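Side-chain contacts in ENT (Trypanosoma brucei brucei, PDB 5ZX1), which is of unknown function but contains an ENT domain, a helical module that probably links the protein to transcription or chromatin: residues E32-K35 with A36-E40; C43-R46 with S47-V51; A84-A87 with A88-D92. All coordinates share one frame; numbering follows the deposited sequence.

Interaction 1. Residues E32-K35 with A36-E40; sequences ELYK and AAREE
K35 and E39, one helical turn apart, pair their opposite charges on the surface of the long helix 30-56. The lysine chain sets off on the side away from its own backbone N (chi1 -176°), which sends it along the helix toward the glutamate. K35 CG is 3.9 Å from E39 OE2, and K35 CD, beyond the bend at chi2, is slightly farther off. Only at K35 CE does the chain close in, to 3.2 Å from E39 OE2. A further bend at chi4 turns the tip, and K35 NZ also lies 3.2 Å from E39 OE2, making a salt bridge whose hydrogen bond is weak. A single carboxylate oxygen is therefore met by both the last methylene and the ammonium group. E39 crosses the lysine chain at a slant: its CG lies beside the backbone N (chi1 -76°), and E39 CG passes 3.4 Å from K35 O, the carbonyl that also accepts the E39 N-H. A long flexible base and a carboxylate suit such a position, since both can reach along the helix while remaining exposed.

A second pair four residues apart, Y34 and R38, points the same way side by side. R38 CB sits 4.2 Å above one face of the Y34 phenol ring, toward its rim, and Y34 OH lies over one face of the guanidinium, 3.9 Å from R38 NE. With the two planes 24° apart, the flat groups run nearly alongside each other. The arginine's polar end is held farther on, by a salt bridge to E41 and by hydrogen bonds to the carbonyls of L75 and C76. R38 thus ties this outlying part of helix 30-56 to the turn between helices 62-74 and 79-91, where its side chain also touches L77 and P78.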
ATOM      1  N   GLU A  32       0.368  22.301  11.570  1.00 70.92           N
ATOM      2  CA  GLU A  32       1.508  21.849  10.781  1.00 71.02           C
ATOM      3  C   GLU A  32       1.788  20.391  11.126  1.00 72.28           C
ATOM      4  O   GLU A  32       1.970  19.549  10.234  1.00 67.33           O
ATOM      5  CB  GLU A  32       2.744  22.729  11.037  1.00 69.04           C
ATOM      6  CG  GLU A  32       3.721  22.788   9.872  1.00 83.30           C
ATOM      7  CD  GLU A  32       3.121  23.421   8.618  1.00 86.46           C
ATOM      8  OE1 GLU A  32       3.384  22.910   7.501  1.00 90.61           O
ATOM      9  OE2 GLU A  32       2.389  24.428   8.750  1.00 84.07           O
ATOM     10  N   LEU A  33       1.815  20.112  12.432  1.00 72.10           N
ATOM     11  CA  LEU A  33       1.947  18.763  12.964  1.00 66.59           C
ATOM     12  C   LEU A  33       0.895  17.807  12.347  1.00 69.13           C
ATOM     13  O   LEU A  33       1.237  16.731  11.857  1.00 65.98           O
ATOM     14  CB  LEU A  33       1.820  18.796  14.489  1.00 62.62           C
ATOM     15  CG  LEU A  33       3.142  19.050  15.218  1.00 67.25           C
ATOM     16  CD1 LEU A  33       3.001  18.915  16.724  1.00 67.97           C
ATOM     17  CD2 LEU A  33       4.214  18.108  14.709  1.00 64.76           C
ATOM     18  N   TYR A  34      -0.373  18.209  12.345  1.00 64.66           N
ATOM     19  CA  TYR A  34      -1.403  17.383  11.739  1.00 64.20           C
ATOM     20  C   TYR A  34      -1.095  17.137  10.272  1.00 63.36           C
ATOM     21  O   TYR A  34      -1.203  16.010   9.795  1.00 67.00           O
ATOM     22  CB  TYR A  34      -2.789  18.013  11.886  1.00 62.17           C
ATOM     23  CG  TYR A  34      -3.872  17.076  11.405  1.00 66.88           C
ATOM     24  CD1 TYR A  34      -4.220  15.958  12.143  1.00 65.10           C
ATOM     25  CD2 TYR A  34      -4.521  17.291  10.192  1.00 72.14           C
ATOM     26  CE1 TYR A  34      -5.191  15.078  11.698  1.00 66.72           C
ATOM     27  CE2 TYR A  34      -5.497  16.426   9.740  1.00 67.71           C
ATOM     28  CZ  TYR A  34      -5.830  15.318  10.495  1.00 74.86           C
ATOM     29  OH  TYR A  34      -6.803  14.446  10.044  1.00 66.41           O
ATOM     30  N   LYS A  35      -0.677  18.185   9.569  1.00 69.16           N
ATOM     31  CA  LYS A  35      -0.385  18.104   8.142  1.00 64.05           C
ATOM     32  C   LYS A  35       0.756  17.128   7.871  1.00 66.58           C
ATOM     33  O   LYS A  35       0.698  16.323   6.937  1.00 62.16           O
ATOM     34  CB  LYS A  35      -0.035  19.486   7.587  1.00 66.96           C
ATOM     35  CG  LYS A  35       0.202  19.512   6.061  1.00 70.21           C
ATOM     36  CD  LYS A  35       1.263  20.529   5.665  1.00 76.84           C
ATOM     37  CE  LYS A  35       1.555  20.486   4.165  1.00 75.06           C
ATOM     38  NZ  LYS A  35       0.309  20.668   3.369  1.00 84.13           N
ATOM     39  N   ALA A  36       1.805  17.205   8.683  1.00 67.82           N
ATOM     40  CA  ALA A  36       2.939  16.314   8.501  1.00 60.61           C
ATOM     41  C   ALA A  36       2.507  14.868   8.785  1.00 63.15           C
ATOM     42  O   ALA A  36       2.876  13.951   8.063  1.00 66.92           O
ATOM     43  CB  ALA A  36       4.103  16.734   9.405  1.00 61.11           C
ATOM     44  N   ALA A  37       1.698  14.678   9.823  1.00 64.03           N
ATOM     45  CA  ALA A  37       1.187  13.354  10.179  1.00 61.47           C
ATOM     46  C   ALA A  37       0.182  12.825   9.144  1.00 59.97           C
ATOM     47  O   ALA A  37       0.272  11.674   8.706  1.00 58.84           O
ATOM     48  CB  ALA A  37       0.553  13.398  11.549  1.00 59.17           C
ATOM     49  N   ARG A  38      -0.783  13.649   8.767  1.00 59.64           N
ATOM     50  CA  ARG A  38      -1.768  13.230   7.768  1.00 59.97           C
ATOM     51  C   ARG A  38      -1.069  12.704   6.524  1.00 62.08           C
ATOM     52  O   ARG A  38      -1.265  11.565   6.127  1.00 62.78           O
ATOM     53  CB  ARG A  38      -2.689  14.385   7.398  1.00 67.86           C
ATOM     54  CG  ARG A  38      -3.958  13.929   6.692  1.00 68.38           C
ATOM     55  CD  ARG A  38      -4.524  12.733   7.409  1.00 70.79           C
ATOM     56  NE  ARG A  38      -5.827  12.296   6.918  1.00 76.46           N
ATOM     57  CZ  ARG A  38      -6.382  11.135   7.260  1.00 76.58           C
ATOM     58  NH1 ARG A  38      -7.577  10.790   6.785  1.00 71.13           N
ATOM     59  NH2 ARG A  38      -5.732  10.316   8.089  1.00 69.77           N
ATOM     60  N   GLU A  39      -0.195  13.521   5.952  1.00 64.84           N
ATOM     61  CA  GLU A  39       0.558  13.135   4.762  1.00 67.74           C
ATOM     62  C   GLU A  39       1.358  11.831   4.948  1.00 64.67           C
ATOM     63  O   GLU A  39       1.544  11.062   4.007  1.00 64.09           O
ATOM     64  CB  GLU A  39       1.493  14.274   4.346  1.00 62.04           C
ATOM     65  CG  GLU A  39       0.760  15.422   3.669  1.00 76.41           C
ATOM     66  CD  GLU A  39       1.619  16.665   3.486  1.00 82.61           C
ATOM     67  OE1 GLU A  39       2.768  16.699   4.000  1.00 75.39           O
ATOM     68  OE2 GLU A  39       1.138  17.605   2.812  1.00 86.84           O
ATOM     69  N   GLU A  40       1.829  11.569   6.156  1.00 65.19           N
ATOM     70  CA  GLU A  40       2.519  10.311   6.388  1.00 68.29           C
ATOM     71  C   GLU A  40       1.529   9.147   6.461  1.00 63.47           C
ATOM     72  O   GLU A  40       1.778   8.084   5.896  1.00 59.54           O
ATOM     73  CB  GLU A  40       3.356  10.393   7.648  1.00 59.56           C
ATOM     74  CG  GLU A  40       4.554  11.287   7.456  1.00 68.61           C
ATOM     75  CD  GLU A  40       5.762  10.833   8.257  1.00 71.09           C
ATOM     76  OE1 GLU A  40       5.761   9.673   8.716  1.00 73.86           O
ATOM     77  OE2 GLU A  40       6.712  11.633   8.423  1.00 75.33           O
TER

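Interaction 2. Residues C43-R46 with S47-V51; sequences CSYR and SLCRV
A sulfur-aromatic contact joins C49 to Y45 on the inward side of helix 30-56, the central helix of this all-helical ENT domain. C49 SG approaches the ring obliquely, 3.6 Å from Y45 CE2 and 4.3 Å from the Y45 ring centroid. A chi1 of -164° swings the tyrosine ring to the carbonyl side of its backbone and holds it beside the sulfur. This part is tightly packed: both residues are buried, Y45 against A82 and L68, C49 against A89 of helix 79-91. A small, polarisable thiol suits a close helix-helix approach, while the phenol carries its OH far enough to hydrogen-bond R72. L48 turns its branched apolar chain to I67 and M71 of helix 62-74.

On the more exposed side R46 and R50 stack their guanidinium groups, centres 4.2 Å apart and planes only 17° from parallel. R46 is exposed, whereas R50 is partly covered by L94 and V95 of helix 93-101. The extended R46 chain lays its group over R50 CD, which sits above the centre of the plane; in return R46 NH1 hovers over one face of the R50 guanidinium, toward the rim. R46 NH1 and R50 NH1 are 3.4 Å apart and both are donors, so flat stacking has to coexist with like charge. A long, weak ion pair from R50 to D92 may ease that cost.

Near the serines, S44 OG bonds E41 O, and hydration involves S44 O and S47 OG. S44 O takes the L48 N-H as well as a bond from a water at 2.7 Å, and that water also hydrogen-bonds S47 OG at 3.1 Å.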
ATOM      1  N   CYS A  43       0.794   8.394   3.000  1.00 65.33           N
ATOM      2  CA  CYS A  43       1.915   7.804   2.298  1.00 68.28           C
ATOM      3  C   CYS A  43       2.058   6.369   2.744  1.00 65.79           C
ATOM      4  O   CYS A  43       2.292   5.481   1.922  1.00 60.29           O
ATOM      5  CB  CYS A  43       3.205   8.573   2.544  1.00 67.85           C
ATOM      6  SG  CYS A  43       3.407   9.897   1.365  1.00 87.68           S
ATOM      7  N   SER A  44       1.902   6.136   4.045  1.00 66.87           N
ATOM      8  CA  SER A  44       2.110   4.797   4.573  1.00 66.70           C
ATOM      9  C   SER A  44       1.054   3.844   4.009  1.00 64.17           C
ATOM     10  O   SER A  44       1.367   2.695   3.688  1.00 63.78           O
ATOM     11  CB  SER A  44       2.098   4.792   6.097  1.00 62.34           C
ATOM     12  OG  SER A  44       0.845   4.420   6.625  1.00 72.86           O
ATOM     13  N   TYR A  45      -0.177   4.317   3.838  1.00 63.91           N
ATOM     14  CA  TYR A  45      -1.186   3.465   3.212  1.00 61.81           C
ATOM     15  C   TYR A  45      -0.830   3.182   1.743  1.00 63.93           C
ATOM     16  O   TYR A  45      -0.968   2.048   1.264  1.00 65.63           O
ATOM     17  CB  TYR A  45      -2.586   4.081   3.311  1.00 58.56           C
ATOM     18  CG  TYR A  45      -3.682   3.063   3.035  1.00 63.17           C
ATOM     19  CD1 TYR A  45      -4.034   2.123   3.998  1.00 60.68           C
ATOM     20  CD2 TYR A  45      -4.349   3.034   1.816  1.00 63.21           C
ATOM     21  CE1 TYR A  45      -5.003   1.191   3.764  1.00 60.31           C
ATOM     22  CE2 TYR A  45      -5.345   2.093   1.562  1.00 62.97           C
ATOM     23  CZ  TYR A  45      -5.663   1.173   2.550  1.00 64.45           C
ATOM     24  OH  TYR A  45      -6.635   0.223   2.341  1.00 58.69           O
ATOM     25  N   ARG A  46      -0.371   4.206   1.031  1.00 64.77           N
ATOM     26  CA  ARG A  46      -0.043   4.064  -0.385  1.00 65.43           C
ATOM     27  C   ARG A  46       1.010   2.981  -0.592  1.00 62.57           C
ATOM     28  O   ARG A  46       0.828   2.034  -1.365  1.00 58.90           O
ATOM     29  CB  ARG A  46       0.462   5.396  -0.956  1.00 69.03           C
ATOM     30  CG  ARG A  46       0.847   5.325  -2.427  1.00 69.84           C
ATOM     31  CD  ARG A  46       1.570   6.576  -2.870  1.00 72.26           C
ATOM     32  NE  ARG A  46       2.153   6.409  -4.203  1.00 84.75           N
ATOM     33  CZ  ARG A  46       3.453   6.251  -4.456  1.00 85.49           C
ATOM     34  NH1 ARG A  46       3.864   6.102  -5.711  1.00 80.06           N
ATOM     35  NH2 ARG A  46       4.345   6.247  -3.467  1.00 83.61           N
ATOM     36  N   SER A  47       2.112   3.114   0.130  1.00 59.13           N
ATOM     37  CA  SER A  47       3.192   2.174  -0.005  1.00 59.13           C
ATOM     38  C   SER A  47       2.719   0.779   0.408  1.00 62.83           C
ATOM     39  O   SER A  47       3.250  -0.232  -0.064  1.00 67.89           O
ATOM     40  CB  SER A  47       4.383   2.617   0.835  1.00 57.64           C
ATOM     41  OG  SER A  47       4.122   2.335   2.190  1.00 68.74           O
ATOM     42  N   LEU A  48       1.708   0.724   1.270  1.00 59.33           N
ATOM     43  CA  LEU A  48       1.130  -0.546   1.693  1.00 58.89           C
ATOM     44  C   LEU A  48       0.387  -1.233   0.559  1.00 57.22           C
ATOM     45  O   LEU A  48       0.509  -2.440   0.366  1.00 56.04           O
ATOM     46  CB  LEU A  48       0.174  -0.331   2.864  1.00 65.27           C
ATOM     47  CG  LEU A  48       0.515  -0.946   4.215  1.00 70.34           C
ATOM     48  CD1 LEU A  48      -0.747  -0.955   5.047  1.00 72.47           C
ATOM     49  CD2 LEU A  48       1.056  -2.346   4.050  1.00 63.50           C
ATOM     50  N   CYS A  49      -0.416  -0.472  -0.173  1.00 58.13           N
ATOM     51  CA  CYS A  49      -1.105  -1.030  -1.333  1.00 58.09           C
ATOM     52  C   CYS A  49      -0.131  -1.556  -2.399  1.00 59.88           C
ATOM     53  O   CYS A  49      -0.295  -2.656  -2.913  1.00 60.29           O
ATOM     54  CB  CYS A  49      -2.021   0.024  -1.944  1.00 58.47           C
ATOM     55  SG  CYS A  49      -3.483   0.345  -0.946  1.00 64.51           S
ATOM     56  N   ARG A  50       0.887  -0.767  -2.725  1.00 62.25           N
ATOM     57  CA  ARG A  50       1.778  -1.097  -3.838  1.00 63.82           C
ATOM     58  C   ARG A  50       2.488  -2.406  -3.559  1.00 64.52           C
ATOM     59  O   ARG A  50       2.444  -3.363  -4.348  1.00 64.08           O
ATOM     60  CB  ARG A  50       2.797   0.023  -4.070  1.00 64.02           C
ATOM     61  CG  ARG A  50       2.156   1.372  -4.310  1.00 68.98           C
ATOM     62  CD  ARG A  50       3.096   2.508  -3.955  1.00 67.59           C
ATOM     63  NE  ARG A  50       4.394   2.315  -4.578  1.00 68.66           N
ATOM     64  CZ  ARG A  50       4.650   2.505  -5.869  1.00 75.93           C
ATOM     65  NH1 ARG A  50       3.694   2.888  -6.707  1.00 71.77           N
ATOM     66  NH2 ARG A  50       5.873   2.283  -6.318  1.00 65.13           N
ATOM     67  N   VAL A  51       3.122  -2.428  -2.403  1.00 56.34           N
ATOM     68  CA  VAL A  51       3.878  -3.560  -1.941  1.00 58.73           C
ATOM     69  C   VAL A  51       3.030  -4.839  -1.782  1.00 62.28           C
ATOM     70  O   VAL A  51       3.457  -5.925  -2.168  1.00 65.14           O
ATOM     71  CB  VAL A  51       4.571  -3.149  -0.632  1.00 58.06           C
ATOM     72  CG1 VAL A  51       4.795  -4.312   0.243  1.00 63.70           C
ATOM     73  CG2 VAL A  51       5.870  -2.456  -0.940  1.00 59.69           C
TER
HETATM   74  O   HOH W   1       3.351   1.329   5.004  0.50 76.79           O

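Interaction 3. Residues A84-A87 with A88-D92; sequences AELA and AARED
The guanidinium of R90 packs against the apolar branch of L86 on helix 79-91 of the all-helical ENT domain, the two side chains running slantwise past each other. The leucine's chi1 of 178° lifts its branched end toward the arginine. R90, extended from CG to NE, then brings one face of its guanidinium over that branch. L86 CD1 stands 4.2 Å from the R90 guanidinium plane, offset toward the rim. L86 CG comes closer, 3.3 Å from R90 NH2, and L86 CD2 lies well off centre, near the NH1 and NH2 end. The flat group suits this place because its face can rest on hydrocarbon while its N-H bonds stay directed outward in its own plane; NE, for instance, donates to the carbonyl of G58.

Alanines take four of the nine positions. A89, buried, presents just a methyl to C49 and R50 of helix 30-56, so that the two helices can come close, whereas A87 and A88 lie on the exposed side. Beyond R90 the helical bonding slackens, and D92 serves as N-cap of helix 93-101. The change is visible in the backbone: R90 N bonds L86 O at 3.1 Å, but E91 N reaches A87 O only weakly, at 3.5 Å.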
ATOM      1  N   ALA A  84      -9.041   4.264  -3.799  1.00 75.25           N
ATOM      2  CA  ALA A  84      -8.290   4.987  -4.816  1.00 69.02           C
ATOM      3  C   ALA A  84      -6.834   4.537  -4.813  1.00 73.98           C
ATOM      4  O   ALA A  84      -6.299   4.154  -5.852  1.00 72.68           O
ATOM      5  CB  ALA A  84      -8.389   6.488  -4.590  1.00 72.66           C
ATOM      6  N   GLU A  85      -6.198   4.566  -3.641  1.00 70.25           N
ATOM      7  CA  GLU A  85      -4.808   4.134  -3.527  1.00 73.05           C
ATOM      8  C   GLU A  85      -4.617   2.687  -3.975  1.00 72.51           C
ATOM      9  O   GLU A  85      -3.629   2.361  -4.624  1.00 75.09           O
ATOM     10  CB  GLU A  85      -4.305   4.293  -2.087  1.00 64.43           C
ATOM     11  CG  GLU A  85      -4.172   5.722  -1.640  1.00 76.16           C
ATOM     12  CD  GLU A  85      -3.225   6.513  -2.524  1.00 80.43           C
ATOM     13  OE1 GLU A  85      -2.163   5.962  -2.899  1.00 76.66           O
ATOM     14  OE2 GLU A  85      -3.549   7.679  -2.851  1.00 91.32           O
ATOM     15  N   LEU A  86      -5.558   1.818  -3.625  1.00 72.99           N
ATOM     16  CA  LEU A  86      -5.442   0.416  -4.004  1.00 73.24           C
ATOM     17  C   LEU A  86      -5.591   0.254  -5.515  1.00 74.53           C
ATOM     18  O   LEU A  86      -4.853  -0.511  -6.150  1.00 72.94           O
ATOM     19  CB  LEU A  86      -6.482  -0.441  -3.280  1.00 70.70           C
ATOM     20  CG  LEU A  86      -6.441  -1.919  -3.664  1.00 67.99           C
ATOM     21  CD1 LEU A  86      -5.086  -2.511  -3.319  1.00 65.90           C
ATOM     22  CD2 LEU A  86      -7.540  -2.669  -2.951  1.00 73.69           C
ATOM     23  N   ALA A  87      -6.559   0.967  -6.082  1.00 74.41           N
ATOM     24  CA  ALA A  87      -6.773   0.955  -7.520  1.00 72.98           C
ATOM     25  C   ALA A  87      -5.508   1.446  -8.241  1.00 72.83           C
ATOM     26  O   ALA A  87      -5.053   0.835  -9.207  1.00 75.58           O
ATOM     27  CB  ALA A  87      -7.978   1.812  -7.885  1.00 65.50           C
ATOM     28  N   ALA A  88      -4.927   2.531  -7.735  1.00 74.90           N
ATOM     29  CA  ALA A  88      -3.723   3.120  -8.317  1.00 71.80           C
ATOM     30  C   ALA A  88      -2.541   2.159  -8.273  1.00 77.87           C
ATOM     31  O   ALA A  88      -1.768   2.063  -9.232  1.00 83.50           O
ATOM     32  CB  ALA A  88      -3.368   4.411  -7.596  1.00 68.28           C
ATOM     33  N   ALA A  89      -2.392   1.446  -7.165  1.00 73.90           N
ATOM     34  CA  ALA A  89      -1.244   0.568  -7.012  1.00 74.76           C
ATOM     35  C   ALA A  89      -1.362  -0.636  -7.940  1.00 73.36           C
ATOM     36  O   ALA A  89      -0.368  -1.115  -8.483  1.00 75.94           O
ATOM     37  CB  ALA A  89      -1.108   0.124  -5.573  1.00 71.26           C
ATOM     38  N   ARG A  90      -2.586  -1.115  -8.127  1.00 77.39           N
ATOM     39  CA  ARG A  90      -2.836  -2.278  -8.975  1.00 73.29           C
ATOM     40  C   ARG A  90      -2.374  -2.043 -10.409  1.00 75.56           C
ATOM     41  O   ARG A  90      -1.925  -2.964 -11.093  1.00 78.64           O
ATOM     42  CB  ARG A  90      -4.323  -2.629  -8.960  1.00 75.30           C
ATOM     43  CG  ARG A  90      -4.732  -3.573  -7.835  1.00 80.27           C
ATOM     44  CD  ARG A  90      -6.098  -4.198  -8.130  1.00 88.72           C
ATOM     45  NE  ARG A  90      -6.587  -5.047  -7.042  1.00 89.16           N
ATOM     46  CZ  ARG A  90      -7.489  -4.668  -6.141  1.00 81.99           C
ATOM     47  NH1 ARG A  90      -7.870  -5.518  -5.197  1.00 81.84           N
ATOM     48  NH2 ARG A  90      -8.009  -3.443  -6.187  1.00 87.49           N
ATOM     49  N   GLU A  91      -2.467  -0.797 -10.851  1.00 77.44           N
ATOM     50  CA  GLU A  91      -2.188  -0.466 -12.234  1.00 79.16           C
ATOM     51  C   GLU A  91      -0.855   0.274 -12.406  1.00 76.88           C
ATOM     52  O   GLU A  91      -0.440   0.565 -13.520  1.00 77.69           O
ATOM     53  CB  GLU A  91      -3.327   0.376 -12.790  1.00 74.04           C
ATOM     54  CG  GLU A  91      -3.207   1.836 -12.420  1.00 87.21           C
ATOM     55  CD  GLU A  91      -4.296   2.677 -13.049  1.00104.06           C
ATOM     56  OE1 GLU A  91      -4.156   3.926 -13.080  1.00 98.77           O
ATOM     57  OE2 GLU A  91      -5.291   2.073 -13.515  1.00104.31           O
ATOM     58  N   ASP A  92      -0.189   0.590 -11.305  1.00 76.55           N
ATOM     59  CA  ASP A  92       1.134   1.191 -11.388  1.00 68.71           C
ATOM     60  C   ASP A  92       2.070   0.235 -12.130  1.00 69.70           C
ATOM     61  O   ASP A  92       1.974  -0.992 -11.962  1.00 73.83           O
ATOM     62  CB  ASP A  92       1.666   1.505  -9.994  1.00 72.48           C
ATOM     63  CG  ASP A  92       3.103   1.952 -10.009  1.00 72.87           C
ATOM     64  OD1 ASP A  92       3.986   1.077 -10.145  1.00 73.39           O
ATOM     65  OD2 ASP A  92       3.346   3.172  -9.877  1.00 75.97           O
TER

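Interactions 1 and 2 follow each other along helix 30-56, their centres 16 Å apart, with no contact apart from the continuity of the chain. Interaction 1 lies toward the periphery, about 22 Å from interaction 3 between centres, and interaction 2 is close to the middle of the domain. Interactions 2 and 3 instead face each other across a helix-helix interface, centres 9 Å apart: C49 SG lies 3.6 Å from L86 CA, and R46 CG packs 3.1 Å from E85 OE1. At one end R50 NH1 is 3.2 Å from D92 OD2, which connects the stacked arginine to the residue that caps the following helix.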